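ABC transporter (Caldanaerobius, PDB 4G68) probably serves as the extracellular solute-binding component of an ABC transporter, capturing sugars released in xylan breakdown for uptake by a thermophilic bacterium. Local coordinates at residues A211-G216 / P303-G308; T313-G318 / K386-A391; L195-E200 / G254-T259; K241-V246 / F412-T417; N160-D165 / K294-A299. All coordinates share one frame; numbering follows the deposited sequence.

Interaction 1 (A211-G216 / P303-G308)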
# COMPACT_ATOMS: atom_id res chain seq x y z
N ALA C 211 1.98 -3.92 -15.41
CA ALA C 211 2.09 -2.69 -16.31
C ALA C 211 3.42 -1.99 -16.08
O ALA C 211 4.09 -1.53 -17.02
CB ALA C 211 0.89 -1.73 -16.09
N LEU C 212 3.87 -1.92 -14.84
CA LEU C 212 5.23 -1.27 -14.61
C LEU C 212 6.38 -2.05 -15.19
O LEU C 212 7.33 -1.48 -15.81
CB LEU C 212 5.44 -1.00 -13.14
CG LEU C 212 6.57 -0.19 -12.54
CD1 LEU C 212 6.52 -0.41 -11.03
CD2 LEU C 212 7.93 -0.63 -12.95
N ARG C 213 6.28 -3.37 -15.09
CA ARG C 213 7.27 -4.21 -15.73
C ARG C 213 7.19 -4.17 -17.27
O ARG C 213 8.24 -4.16 -17.89
CB ARG C 213 7.15 -5.63 -15.23
CG ARG C 213 7.55 -5.72 -13.78
CD ARG C 213 8.98 -5.97 -13.65
NE ARG C 213 9.35 -6.30 -12.25
CZ ARG C 213 9.74 -5.41 -11.32
NH1 ARG C 213 9.82 -4.11 -11.65
NH2 ARG C 213 10.11 -5.82 -10.09
N GLU C 214 5.98 -4.11 -17.84
CA GLU C 214 5.80 -4.13 -19.34
C GLU C 214 6.21 -2.82 -20.02
O GLU C 214 6.83 -2.81 -21.11
CB GLU C 214 4.36 -4.43 -19.76
CG GLU C 214 3.78 -5.82 -19.41
CD GLU C 214 4.23 -6.94 -20.36
OE1 GLU C 214 5.36 -6.87 -20.90
OE2 GLU C 214 3.47 -7.93 -20.52
N GLY C 215 5.85 -1.71 -19.40
CA GLY C 215 5.95 -0.38 -20.04
C GLY C 215 7.02 0.54 -19.45
O GLY C 215 7.40 1.50 -20.10
N GLY C 216 7.50 0.24 -18.23
CA GLY C 216 8.35 1.14 -17.44
C GLY C 216 7.64 2.28 -16.71
O GLY C 216 6.46 2.49 -16.96
N PRO C 303 8.99 -10.55 -10.27
CA PRO C 303 9.87 -11.05 -11.30
C PRO C 303 9.99 -10.12 -12.53
O PRO C 303 9.10 -9.27 -12.80
CB PRO C 303 9.19 -12.36 -11.74
CG PRO C 303 8.48 -12.87 -10.56
CD PRO C 303 8.09 -11.64 -9.78
N THR C 304 11.10 -10.29 -13.24
CA THR C 304 11.29 -9.67 -14.53
C THR C 304 10.36 -10.22 -15.59
O THR C 304 9.92 -11.37 -15.52
CB THR C 304 12.73 -9.89 -14.99
OG1 THR C 304 12.99 -11.29 -15.00
CG2 THR C 304 13.68 -9.23 -13.98
N ILE C 305 10.08 -9.40 -16.59
CA ILE C 305 9.20 -9.80 -17.70
C ILE C 305 9.97 -9.62 -18.98
O ILE C 305 10.37 -8.49 -19.29
CB ILE C 305 7.86 -9.02 -17.68
CG1 ILE C 305 7.13 -9.38 -16.36
CG2 ILE C 305 7.03 -9.32 -18.93
CD1 ILE C 305 6.03 -8.43 -15.99
N GLU C 306 10.21 -10.75 -19.69
CA GLU C 306 10.97 -10.76 -20.93
C GLU C 306 10.33 -9.81 -21.93
O GLU C 306 9.13 -9.84 -22.11
CB GLU C 306 11.00 -12.17 -21.52
CG GLU C 306 11.95 -12.37 -22.72
CD GLU C 306 12.10 -13.84 -23.07
OE1 GLU C 306 13.15 -14.44 -22.76
OE2 GLU C 306 11.15 -14.43 -23.59
N GLY C 307 11.12 -8.94 -22.55
CA GLY C 307 10.52 -8.09 -23.58
C GLY C 307 9.94 -6.79 -23.05
O GLY C 307 9.66 -5.85 -23.84
N GLY C 308 9.74 -6.72 -21.72
CA GLY C 308 9.27 -5.51 -21.05
C GLY C 308 10.30 -4.37 -21.02
O GLY C 308 11.53 -4.58 -21.00

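Interaction 2 (T313-G318 / K386-A391)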
# COMPACT_ATOMS: atom_id res chain seq x y z
N THR C 313 14.16 -3.26 -11.13
CA THR C 313 14.19 -2.78 -9.73
C THR C 313 13.07 -1.75 -9.40
O THR C 313 12.90 -1.34 -8.24
CB THR C 313 15.51 -2.07 -9.40
OG1 THR C 313 15.54 -0.84 -10.13
CG2 THR C 313 16.78 -2.95 -9.77
N GLU C 314 12.34 -1.30 -10.42
CA GLU C 314 11.21 -0.39 -10.18
C GLU C 314 10.16 -1.10 -9.36
O GLU C 314 9.89 -2.29 -9.55
CB GLU C 314 10.59 0.12 -11.50
CG GLU C 314 11.55 0.64 -12.58
CD GLU C 314 10.86 1.00 -13.90
OE1 GLU C 314 9.77 0.51 -14.17
OE2 GLU C 314 11.39 1.85 -14.68
N TYR C 315 9.51 -0.34 -8.47
CA TYR C 315 8.47 -0.90 -7.63
C TYR C 315 7.23 -0.04 -7.55
O TYR C 315 7.29 1.17 -7.83
CB TYR C 315 9.03 -1.25 -6.25
CG TYR C 315 9.47 -0.10 -5.40
CD1 TYR C 315 10.77 0.41 -5.45
CD2 TYR C 315 8.58 0.45 -4.46
CE1 TYR C 315 11.19 1.46 -4.62
CE2 TYR C 315 8.95 1.52 -3.65
CZ TYR C 315 10.25 2.03 -3.72
OH TYR C 315 10.60 3.05 -2.87
N ILE C 316 6.09 -0.68 -7.29
CA ILE C 316 4.88 0.04 -6.98
C ILE C 316 4.98 0.37 -5.48
O ILE C 316 5.21 -0.51 -4.63
CB ILE C 316 3.62 -0.83 -7.28
CG1 ILE C 316 3.54 -1.17 -8.78
CG2 ILE C 316 2.33 -0.22 -6.69
CD1 ILE C 316 3.01 -0.03 -9.64
N GLY C 317 4.81 1.64 -5.14
CA GLY C 317 4.75 2.05 -3.72
C GLY C 317 5.27 3.52 -3.67
O GLY C 317 5.06 4.32 -4.60
N GLY C 318 5.98 3.93 -2.60
CA GLY C 318 6.38 5.37 -2.47
C GLY C 318 5.98 5.85 -1.07
O GLY C 318 5.38 5.08 -0.32
N LYS C 386 15.47 1.63 -8.89
CA LYS C 386 15.64 2.65 -9.95
C LYS C 386 14.60 3.81 -9.90
O LYS C 386 14.99 4.98 -9.71
CB LYS C 386 15.73 1.98 -11.31
CG LYS C 386 16.42 2.87 -12.32
CD LYS C 386 15.65 2.83 -13.64
CE LYS C 386 16.49 3.44 -14.75
NZ LYS C 386 16.32 2.53 -15.90
N GLY C 387 13.31 3.50 -10.08
CA GLY C 387 12.23 4.39 -9.69
C GLY C 387 11.01 3.67 -9.09
O GLY C 387 11.04 2.48 -8.79
N SER C 388 9.91 4.41 -8.91
CA SER C 388 8.77 3.82 -8.27
C SER C 388 7.63 4.76 -8.52
O SER C 388 7.86 5.93 -8.85
CB SER C 388 8.99 3.66 -6.76
OG SER C 388 8.92 4.93 -6.09
N VAL C 389 6.41 4.25 -8.36
CA VAL C 389 5.18 5.00 -8.60
C VAL C 389 4.09 4.41 -7.71
O VAL C 389 4.04 3.19 -7.52
CB VAL C 389 4.78 4.96 -10.10
CG1 VAL C 389 4.28 3.56 -10.51
CG2 VAL C 389 3.80 6.09 -10.43
N PRO C 390 3.24 5.26 -7.08
CA PRO C 390 2.21 4.66 -6.18
C PRO C 390 1.17 3.81 -6.91
O PRO C 390 1.01 3.94 -8.14
CB PRO C 390 1.53 5.90 -5.54
CG PRO C 390 2.56 7.02 -5.67
CD PRO C 390 3.26 6.74 -6.99
N ALA C 391 0.47 2.98 -6.18
CA ALA C 391 -0.64 2.18 -6.73
C ALA C 391 -1.64 3.12 -7.38
O ALA C 391 -1.86 4.28 -6.90
CB ALA C 391 -1.32 1.44 -5.62

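Interaction 3 (L195-E200 / G254-T259)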
# COMPACT_ATOMS: atom_id res chain seq x y z
N LEU C 195 -5.16 -14.86 -2.80
CA LEU C 195 -5.66 -13.47 -3.10
C LEU C 195 -7.12 -13.20 -2.59
O LEU C 195 -8.00 -14.05 -2.80
CB LEU C 195 -5.50 -13.13 -4.58
CG LEU C 195 -6.19 -11.88 -5.14
CD1 LEU C 195 -5.60 -10.57 -4.55
CD2 LEU C 195 -6.22 -11.84 -6.65
N GLY C 196 -7.37 -12.03 -1.94
CA GLY C 196 -8.73 -11.59 -1.70
C GLY C 196 -9.10 -10.38 -2.55
O GLY C 196 -8.62 -9.27 -2.27
N GLU C 197 -9.96 -10.58 -3.57
CA GLU C 197 -10.23 -9.54 -4.58
C GLU C 197 -11.55 -8.72 -4.40
O GLU C 197 -11.84 -7.79 -5.17
CB GLU C 197 -10.09 -10.14 -6.00
CG GLU C 197 -10.70 -9.36 -7.17
CD GLU C 197 -9.93 -8.07 -7.52
OE1 GLU C 197 -8.93 -7.80 -6.79
OE2 GLU C 197 -10.32 -7.34 -8.49
N LYS C 198 -12.29 -9.00 -3.33
CA LYS C 198 -13.61 -8.36 -3.06
C LYS C 198 -13.65 -6.81 -3.01
O LYS C 198 -14.66 -6.16 -3.41
CB LYS C 198 -14.12 -8.85 -1.71
CG LYS C 198 -15.61 -8.66 -1.53
CD LYS C 198 -16.02 -9.13 -0.14
CE LYS C 198 -17.19 -8.32 0.39
NZ LYS C 198 -18.52 -8.75 -0.11
N ASP C 199 -12.59 -6.24 -2.45
CA ASP C 199 -12.45 -4.82 -2.33
C ASP C 199 -11.63 -4.28 -3.48
O ASP C 199 -11.33 -3.12 -3.49
CB ASP C 199 -11.90 -4.45 -0.92
CG ASP C 199 -12.87 -4.89 0.22
OD1 ASP C 199 -14.06 -4.52 0.15
OD2 ASP C 199 -12.46 -5.57 1.21
N GLU C 200 -11.29 -5.13 -4.46
CA GLU C 200 -10.62 -4.76 -5.77
C GLU C 200 -9.20 -4.20 -5.76
O GLU C 200 -8.42 -4.44 -6.69
CB GLU C 200 -11.54 -3.87 -6.62
CG GLU C 200 -12.97 -4.37 -6.57
CD GLU C 200 -13.89 -3.64 -7.52
OE1 GLU C 200 -13.55 -2.51 -7.93
OE2 GLU C 200 -14.96 -4.22 -7.87
N GLY C 254 -12.98 -19.22 -5.14
CA GLY C 254 -13.74 -18.06 -4.60
C GLY C 254 -12.98 -16.78 -4.24
O GLY C 254 -13.47 -15.95 -3.41
N PHE C 255 -11.81 -16.58 -4.85
CA PHE C 255 -10.93 -15.45 -4.47
C PHE C 255 -11.64 -14.10 -4.60
O PHE C 255 -11.37 -13.21 -3.80
CB PHE C 255 -9.59 -15.50 -5.23
CG PHE C 255 -9.66 -15.08 -6.69
CD1 PHE C 255 -9.14 -13.88 -7.10
CD2 PHE C 255 -10.24 -15.90 -7.67
CE1 PHE C 255 -9.19 -13.48 -8.41
CE2 PHE C 255 -10.26 -15.51 -9.00
CZ PHE C 255 -9.76 -14.30 -9.36
N MET C 256 -12.55 -13.96 -5.58
CA MET C 256 -13.26 -12.67 -5.82
C MET C 256 -14.22 -12.28 -4.69
O MET C 256 -14.58 -11.09 -4.56
CB MET C 256 -13.93 -12.57 -7.21
CG MET C 256 -12.94 -12.21 -8.32
SD MET C 256 -13.48 -12.33 -10.03
CE MET C 256 -14.45 -13.83 -10.00
N GLY C 257 -14.60 -13.25 -3.86
CA GLY C 257 -15.48 -13.03 -2.70
C GLY C 257 -14.76 -12.83 -1.37
O GLY C 257 -15.40 -12.68 -0.33
N LEU C 258 -13.43 -12.83 -1.40
CA LEU C 258 -12.63 -12.73 -0.20
C LEU C 258 -11.91 -11.37 -0.15
O LEU C 258 -11.57 -10.77 -1.22
CB LEU C 258 -11.65 -13.93 -0.05
CG LEU C 258 -11.87 -15.09 0.97
CD1 LEU C 258 -13.28 -15.70 1.05
CD2 LEU C 258 -10.85 -16.19 0.73
N THR C 259 -11.74 -10.87 1.07
CA THR C 259 -11.11 -9.56 1.34
C THR C 259 -9.60 -9.71 1.48
O THR C 259 -9.10 -10.83 1.52
CB THR C 259 -11.64 -8.94 2.64
OG1 THR C 259 -11.25 -9.75 3.75
CG2 THR C 259 -13.17 -8.78 2.60

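Interaction 4 (K241-V246 / F412-T417)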
# COMPACT_ATOMS: atom_id res chain seq x y z
N LYS C 241 -1.20 -10.75 -19.50
CA LYS C 241 -0.44 -11.47 -18.45
C LYS C 241 -1.13 -11.71 -17.10
O LYS C 241 -0.79 -12.68 -16.41
CB LYS C 241 0.92 -10.84 -18.21
CG LYS C 241 1.81 -10.84 -19.43
CD LYS C 241 3.12 -11.44 -19.05
CE LYS C 241 4.01 -11.77 -20.24
NZ LYS C 241 4.67 -10.55 -20.78
N LEU C 242 -2.04 -10.81 -16.68
CA LEU C 242 -2.81 -11.02 -15.44
C LEU C 242 -3.75 -12.24 -15.63
O LEU C 242 -3.86 -13.13 -14.74
CB LEU C 242 -3.65 -9.76 -15.14
CG LEU C 242 -3.75 -9.11 -13.75
CD1 LEU C 242 -5.22 -8.75 -13.48
CD2 LEU C 242 -3.25 -9.99 -12.63
N GLN C 243 -4.42 -12.28 -16.80
CA GLN C 243 -5.36 -13.39 -17.17
C GLN C 243 -4.65 -14.77 -17.30
O GLN C 243 -5.21 -15.83 -16.94
CB GLN C 243 -6.25 -13.05 -18.42
CG GLN C 243 -7.27 -11.91 -18.11
CD GLN C 243 -8.46 -11.84 -19.07
OE1 GLN C 243 -9.63 -11.53 -18.69
NE2 GLN C 243 -8.18 -12.16 -20.33
N ASP C 244 -3.42 -14.74 -17.83
CA ASP C 244 -2.48 -15.86 -17.80
C ASP C 244 -2.32 -16.49 -16.40
O ASP C 244 -2.35 -17.73 -16.22
CB ASP C 244 -1.14 -15.39 -18.34
CG ASP C 244 -1.20 -15.12 -19.85
OD1 ASP C 244 -2.28 -15.38 -20.41
OD2 ASP C 244 -0.19 -14.68 -20.44
N MET C 245 -2.17 -15.64 -15.38
CA MET C 245 -2.12 -16.16 -14.01
C MET C 245 -3.47 -16.74 -13.62
O MET C 245 -3.54 -17.75 -12.93
CB MET C 245 -1.73 -15.04 -13.02
CG MET C 245 -0.37 -14.38 -13.28
SD MET C 245 -0.03 -13.04 -12.11
CE MET C 245 -0.38 -13.88 -10.53
N VAL C 246 -4.56 -16.09 -14.03
CA VAL C 246 -5.91 -16.61 -13.72
C VAL C 246 -6.08 -18.02 -14.32
O VAL C 246 -6.35 -19.01 -13.58
CB VAL C 246 -7.07 -15.67 -14.18
CG1 VAL C 246 -8.42 -16.29 -13.87
CG2 VAL C 246 -7.01 -14.30 -13.47
N PHE C 412 -9.83 -10.15 -13.95
CA PHE C 412 -9.74 -11.36 -13.09
C PHE C 412 -10.93 -12.31 -13.31
O PHE C 412 -10.82 -13.56 -13.13
CB PHE C 412 -9.69 -10.98 -11.62
CG PHE C 412 -8.32 -10.57 -11.12
CD1 PHE C 412 -7.95 -9.18 -11.02
CD2 PHE C 412 -7.37 -11.53 -10.78
CE1 PHE C 412 -6.70 -8.81 -10.53
CE2 PHE C 412 -6.13 -11.17 -10.28
CZ PHE C 412 -5.77 -9.80 -10.18
N ALA C 413 -12.07 -11.72 -13.68
CA ALA C 413 -13.37 -12.42 -13.70
C ALA C 413 -13.60 -13.00 -15.06
O ALA C 413 -14.60 -13.68 -15.28
CB ALA C 413 -14.52 -11.47 -13.38
N LYS C 414 -12.67 -12.73 -15.97
CA LYS C 414 -12.76 -13.23 -17.35
C LYS C 414 -14.02 -12.69 -18.06
O LYS C 414 -14.56 -13.37 -18.96
CB LYS C 414 -12.74 -14.77 -17.36
CG LYS C 414 -11.48 -15.41 -16.78
CD LYS C 414 -10.27 -15.19 -17.68
CE LYS C 414 -10.30 -16.19 -18.83
NZ LYS C 414 -9.17 -16.00 -19.77
N GLN C 415 -14.46 -11.49 -17.65
CA GLN C 415 -15.64 -10.80 -18.23
C GLN C 415 -15.27 -9.69 -19.23
O GLN C 415 -16.11 -9.26 -20.03
CB GLN C 415 -16.55 -10.23 -17.16
CG GLN C 415 -17.20 -11.27 -16.28
CD GLN C 415 -17.89 -10.66 -15.08
OE1 GLN C 415 -18.44 -9.55 -15.17
NE2 GLN C 415 -17.88 -11.40 -13.95
N ILE C 416 -14.03 -9.23 -19.18
CA ILE C 416 -13.52 -8.37 -20.22
C ILE C 416 -12.28 -9.02 -20.84
O ILE C 416 -11.58 -9.79 -20.18
CB ILE C 416 -13.26 -6.94 -19.64
CG1 ILE C 416 -13.11 -5.92 -20.76
CG2 ILE C 416 -12.10 -6.91 -18.63
CD1 ILE C 416 -13.50 -4.52 -20.34
N THR C 417 -12.05 -8.76 -22.13
CA THR C 417 -10.78 -9.04 -22.81
C THR C 417 -9.75 -7.94 -22.51
O THR C 417 -10.14 -6.81 -22.16
CB THR C 417 -10.99 -9.12 -24.35
OG1 THR C 417 -11.47 -7.85 -24.83
CG2 THR C 417 -12.03 -10.22 -24.71

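Interaction 5 (N160-D165 / K294-A299)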
# COMPACT_ATOMS: atom_id res chain seq x y z
N ASN C 160 6.40 -18.50 0.69
CA ASN C 160 6.46 -19.46 1.79
C ASN C 160 7.57 -20.47 1.48
O ASN C 160 7.32 -21.40 0.70
CB ASN C 160 5.11 -20.20 1.95
CG ASN C 160 5.11 -21.16 3.14
OD1 ASN C 160 6.10 -21.84 3.38
ND2 ASN C 160 4.03 -21.20 3.89
N LYS C 161 8.77 -20.27 2.06
CA LYS C 161 9.95 -21.11 1.73
C LYS C 161 9.68 -22.60 1.99
O LYS C 161 10.17 -23.46 1.24
CB LYS C 161 11.19 -20.72 2.54
CG LYS C 161 11.69 -19.27 2.39
CD LYS C 161 12.83 -19.04 3.39
CE LYS C 161 13.00 -17.57 3.76
NZ LYS C 161 13.84 -17.26 4.98
N GLU C 162 8.92 -22.88 3.04
CA GLU C 162 8.64 -24.26 3.46
C GLU C 162 7.84 -24.97 2.37
O GLU C 162 8.07 -26.15 2.08
CB GLU C 162 7.85 -24.31 4.75
CG GLU C 162 7.61 -25.75 5.24
CD GLU C 162 6.86 -25.79 6.55
OE1 GLU C 162 7.53 -25.90 7.60
OE2 GLU C 162 5.61 -25.70 6.53
N LEU C 163 6.92 -24.23 1.73
CA LEU C 163 6.06 -24.85 0.71
C LEU C 163 6.88 -25.10 -0.56
O LEU C 163 6.72 -26.17 -1.20
CB LEU C 163 4.78 -24.01 0.45
CG LEU C 163 3.64 -24.29 1.49
CD1 LEU C 163 2.44 -23.36 1.40
CD2 LEU C 163 3.14 -25.72 1.47
N PHE C 164 7.74 -24.15 -0.90
CA PHE C 164 8.61 -24.29 -2.09
C PHE C 164 9.54 -25.52 -1.89
O PHE C 164 9.66 -26.37 -2.80
CB PHE C 164 9.37 -22.96 -2.42
CG PHE C 164 8.58 -21.99 -3.26
CD1 PHE C 164 8.87 -21.82 -4.63
CD2 PHE C 164 7.53 -21.25 -2.72
CE1 PHE C 164 8.12 -20.95 -5.43
CE2 PHE C 164 6.79 -20.37 -3.51
CZ PHE C 164 7.08 -20.21 -4.87
N ASP C 165 10.14 -25.62 -0.70
CA ASP C 165 11.09 -26.71 -0.36
C ASP C 165 10.38 -28.07 -0.41
O ASP C 165 10.84 -29.04 -1.12
CB ASP C 165 11.73 -26.49 1.02
CG ASP C 165 12.82 -25.39 1.04
OD1 ASP C 165 13.10 -24.76 -0.01
OD2 ASP C 165 13.39 -25.14 2.15
N LYS C 294 5.58 -17.48 10.70
CA LYS C 294 6.70 -16.60 11.11
C LYS C 294 8.02 -17.40 10.99
O LYS C 294 8.11 -18.54 11.45
CB LYS C 294 6.47 -16.05 12.52
CG LYS C 294 7.73 -15.59 13.24
CD LYS C 294 7.70 -14.10 13.43
CE LYS C 294 8.94 -13.54 14.12
NZ LYS C 294 9.16 -14.09 15.47
N GLY C 295 9.00 -16.81 10.31
CA GLY C 295 10.31 -17.46 10.09
C GLY C 295 10.34 -18.31 8.82
O GLY C 295 11.40 -18.66 8.35
N LYS C 296 9.17 -18.56 8.24
CA LYS C 296 9.06 -19.35 7.00
C LYS C 296 8.97 -18.52 5.71
O LYS C 296 8.92 -19.09 4.60
CB LYS C 296 7.82 -20.26 7.11
CG LYS C 296 7.87 -21.08 8.37
CD LYS C 296 6.86 -22.19 8.30
CE LYS C 296 6.90 -23.01 9.58
NZ LYS C 296 5.84 -24.07 9.49
N ILE C 297 8.93 -17.19 5.86
CA ILE C 297 8.57 -16.22 4.77
C ILE C 297 9.73 -15.36 4.29
O ILE C 297 10.45 -14.71 5.11
CB ILE C 297 7.42 -15.24 5.19
CG1 ILE C 297 6.08 -15.97 5.53
CG2 ILE C 297 7.31 -14.02 4.20
CD1 ILE C 297 5.72 -17.22 4.72
N GLU C 298 9.88 -15.32 2.96
CA GLU C 298 10.90 -14.54 2.26
C GLU C 298 10.21 -13.50 1.37
O GLU C 298 9.21 -13.82 0.68
CB GLU C 298 11.72 -15.46 1.36
CG GLU C 298 13.00 -14.84 0.87
CD GLU C 298 13.64 -15.62 -0.28
OE1 GLU C 298 13.10 -16.69 -0.66
OE2 GLU C 298 14.65 -15.13 -0.81
N ALA C 299 10.72 -12.27 1.42
CA ALA C 299 10.31 -11.18 0.55
C ALA C 299 11.30 -11.02 -0.63
O ALA C 299 12.51 -10.86 -0.44
CB ALA C 299 10.25 -9.85 1.35

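Interaction 1 (A211-G216 / P303-G308)
The last turn of helix 201-215, through Arg-213 and Glu-214, meets a type II beta turn running from Ile-305 to Gly-308, part of the loop between strands 297-300 and 317-325. Arg-213 supplies the polar link. Its NE donates to Pro-303 O at 3.0 Å. That oxygen sits at the edge of the guanidinium and almost in its plane, whereas the donor stands above the plane of the peptide carbonyl, 54° out of it. The bend at chi2 (-90°) swings CD off the line of the chain, bringing it to 3.4 Å from Pro-303 O. NH1 and NH2 of the same group bind Glu-314 O and Phe-302 O, giving the guanidinium three carbonyl partners that fix its rotation.

Ile-305 crosses the side chains of Arg-213 and Glu-214 at about a right angle. Its CG2 lies 3.6 Å from Glu-214 OE1, while Glu-214 OE2 forms a salt bridge with Lys-241 of helix 233-248. At the end of the turn, Gly-308 CA comes to 3.6 Å from Arg-213 O in a CA-H...O contact. A beta carbon on Gly-308 would run into that oxygen, so the close approach depends on glycine.

A leucine in place of Arg-213 would probably leave the carbonyls of Pro-303, Phe-302 and Glu-314 without this shared donor and let the loop shift against the helix. The buried guanidinium meets three backbone carbonyls rather than a carboxylate, and their dipoles are likely to offset part of its charge.

Interaction 2 (T313-G318 / K386-A391)
Lys-386 opens the pairing through its backbone: its N donates to Thr-313 OG1 at 2.8 Å, and Asp-311 is a further partner of that hydroxyl. Gly-387 follows, its O accepting from Tyr-315 N at 3.2 Å. Ser-388 then forms the first of two parallel beta bridges, with Tyr-315. Its CB lies 3.6 Å from the centroid of the tyrosine ring and only 8° off the ring normal, a CH-pi contact centred over one face. The tyrosine holds CG between the backbone N and the carbonyl carbon (chi1 67°), on the side from which its ring can cover Ser-388.

Val-389 makes the second bridge, with Ile-316, and bonds in both directions: its N donates to Tyr-315 O at 3.2 Å, and its O accepts from Gly-317 N at 2.9 Å. Val-389 CG1 and Ile-316 CD1 lie alongside each other at 3.9 Å. Pro-390 has no N-H to give, and here CA faces Gly-317 O at 3.3 Å. Ala-391, the N-cap of helix 392-395, brings CB to 4.2 Å from Ile-316 CG2.

The face bearing Ile-316 and Val-389 is covered by helices 201-215 and 217-224, whereas Tyr-315 leans on Ala-154 and Ser-155 of strand 144-160.

Interaction 3 (L195-E200 / G254-T259)
Leu-195 and Phe-255 form the tight end of a loop-to-loop contact in which a type I beta turn, Glu-197 to Glu-200, meets a short 3-10 segment ending at Gly-257. Both loops lead into helices of the solute-binding-protein fold, with Glu-200 at the N-cap of helix 201-215 and Thr-259 at that of helix 260-268.

On the buried side, Leu-195 CD2 lies 3.6 Å from Phe-255 CD1, approaching the ring obliquely, and Phe-251 stacks on the same ring. Beside it, Glu-197 N donates to Phe-255 O at 3.0 Å in a bond that is straight at hydrogen (179°). This oxygen also accepts from Leu-258 N, and the two donors reach it from opposite faces of its plane, a double grip that joins the loop and the 3-10 turn. Gly-196 CA points a hydrogen at Thr-259 O, 3.3 Å away, almost linearly. A beta carbon at Gly-196 would collide with that same oxygen, which explains how the two backbones can come so near.

The transition runs from buried Glu-197 to exposed Met-256, whose CG atoms lie side by side at 3.8 Å. The solvent side is looser and rests on aliphatic carbons. Lys-198 runs alongside Thr-259, its CD 4.0 Å from Thr-259 CG2, while its amine end leads away from the contact. Thr-259 splits its two branches: OG1, set between the backbone N and the carbonyl carbon (chi1 65°), caps Glu-262 N, whereas CG2 lies 3.6 Å from Asp-199 OD2.

Interaction 4 (K241-V246 / F412-T417)
Phe-412, the last residue of helix 398-412 before a Schellman motif, has Leu-242 over one face of its ring: CD1 stands 3.3 Å above the ring plane, displaced from the centre toward the rim. The distance from Leu-242 CD1 to the ring centroid is 3.6 Å, 26° off the normal, which meets the geometry of a CH-pi contact. Leu-242 CD2 lies 3.5 Å from Phe-412 CZ, and Val-246 CG2 comes in obliquely, 3.9 Å from CD2 of the ring. Leu-195 and Phe-255 also pack on this phenylalanine, so the ring meets helix 233-248 and both loops, 195-200 and 254-259.

The Schellman motif is laid against the side of helix 233-248. Lys-414 leaves helical geometry with a positive phi of 62°, and the turn is closed by two bonds back into the last helical turn. Gln-243 reaches from helix 233-248 to this turn, its CD 4.1 Å from Lys-414 CD. The lysine chain is bent at chi2 and chi3 and passes back beside helix 233-248, where NZ makes a weak hydrogen bond to Asn-247. Thr-417 then caps helix 418-429 through Glu-420 N.

Val-246 closes the contact at the backbone of the phenylalanine, with CG1 3.7 Å from Phe-412 O.

Interaction 5 (N160-D165 / K294-A299)
Asn-160 and Lys-161 stand at a strand-to-helix junction, where strand 144-160 ends and helix 161-166 begins, beside the incoming end of strand 297-300. Asn-160 forms an antiparallel non-hydrogen-bonded pair with Ile-297, whose CD1 reaches Asn-160 CA at 3.8 Å. Asn-160 is also the N-cap. Its CG is anti to the backbone N (chi1 -177°), and OD1 accepts from Leu-163 N at 3.0 Å, the donor standing above the plane of the amide carbonyl.

The next residue ties the junction to the loop before the strand. Lys-161 N donates to Lys-296 O at 2.8 Å and lies nearly along the C=O axis, with a C=O...N angle of 178°. The Lys-161 side chain then crosses Glu-298 at about a right angle, its CE 3.4 Å from Glu-298 CB. The charged ends of this pair are not in contact.

Glu-162 and Lys-296 make the salt bridge. Both chains are extended beyond CG and lie side by side, with Lys-296 NZ 3.1 Å from Glu-162 OE1. The second oxygen, OE2, is 3.4 Å from the same NZ, a weak bond. The nitrogen meets OE1 from above the carboxylate plane.

An alanine in place of Lys-296 would probably leave the Glu-162 carboxylate without its mate across this contact and free to turn, while the backbone bond to Lys-161 could remain. Set in the first turn of its helix, Glu-162 carries a negative charge that is likely to be favoured by the helix dipole as well as by the lysine.

Interactions 3, 4, 1 and 2 touch one another in that order. Interaction 3 meets interaction 4 at Phe-255 CE1 and Phe-412 CD2, 3.6 Å apart; interaction 4 reaches interaction 1 through the salt bridge from Lys-241 NZ to Glu-214 OE2 at 2.9 Å; interaction 1 reaches interaction 2 through Arg-213 NH1 and Glu-314 O at 2.8 Å. Helix 201-215 follows the first loop of interaction 3 and ends in interaction 1. Interaction 5 adjoins interaction 1 in sequence without further touch, and its nearest atoms lie about 11 Å from both interaction 2 and interaction 4. It also shares a sheet with interaction 2, since strands 297-300 and 317-325 both pair with strand 144-160.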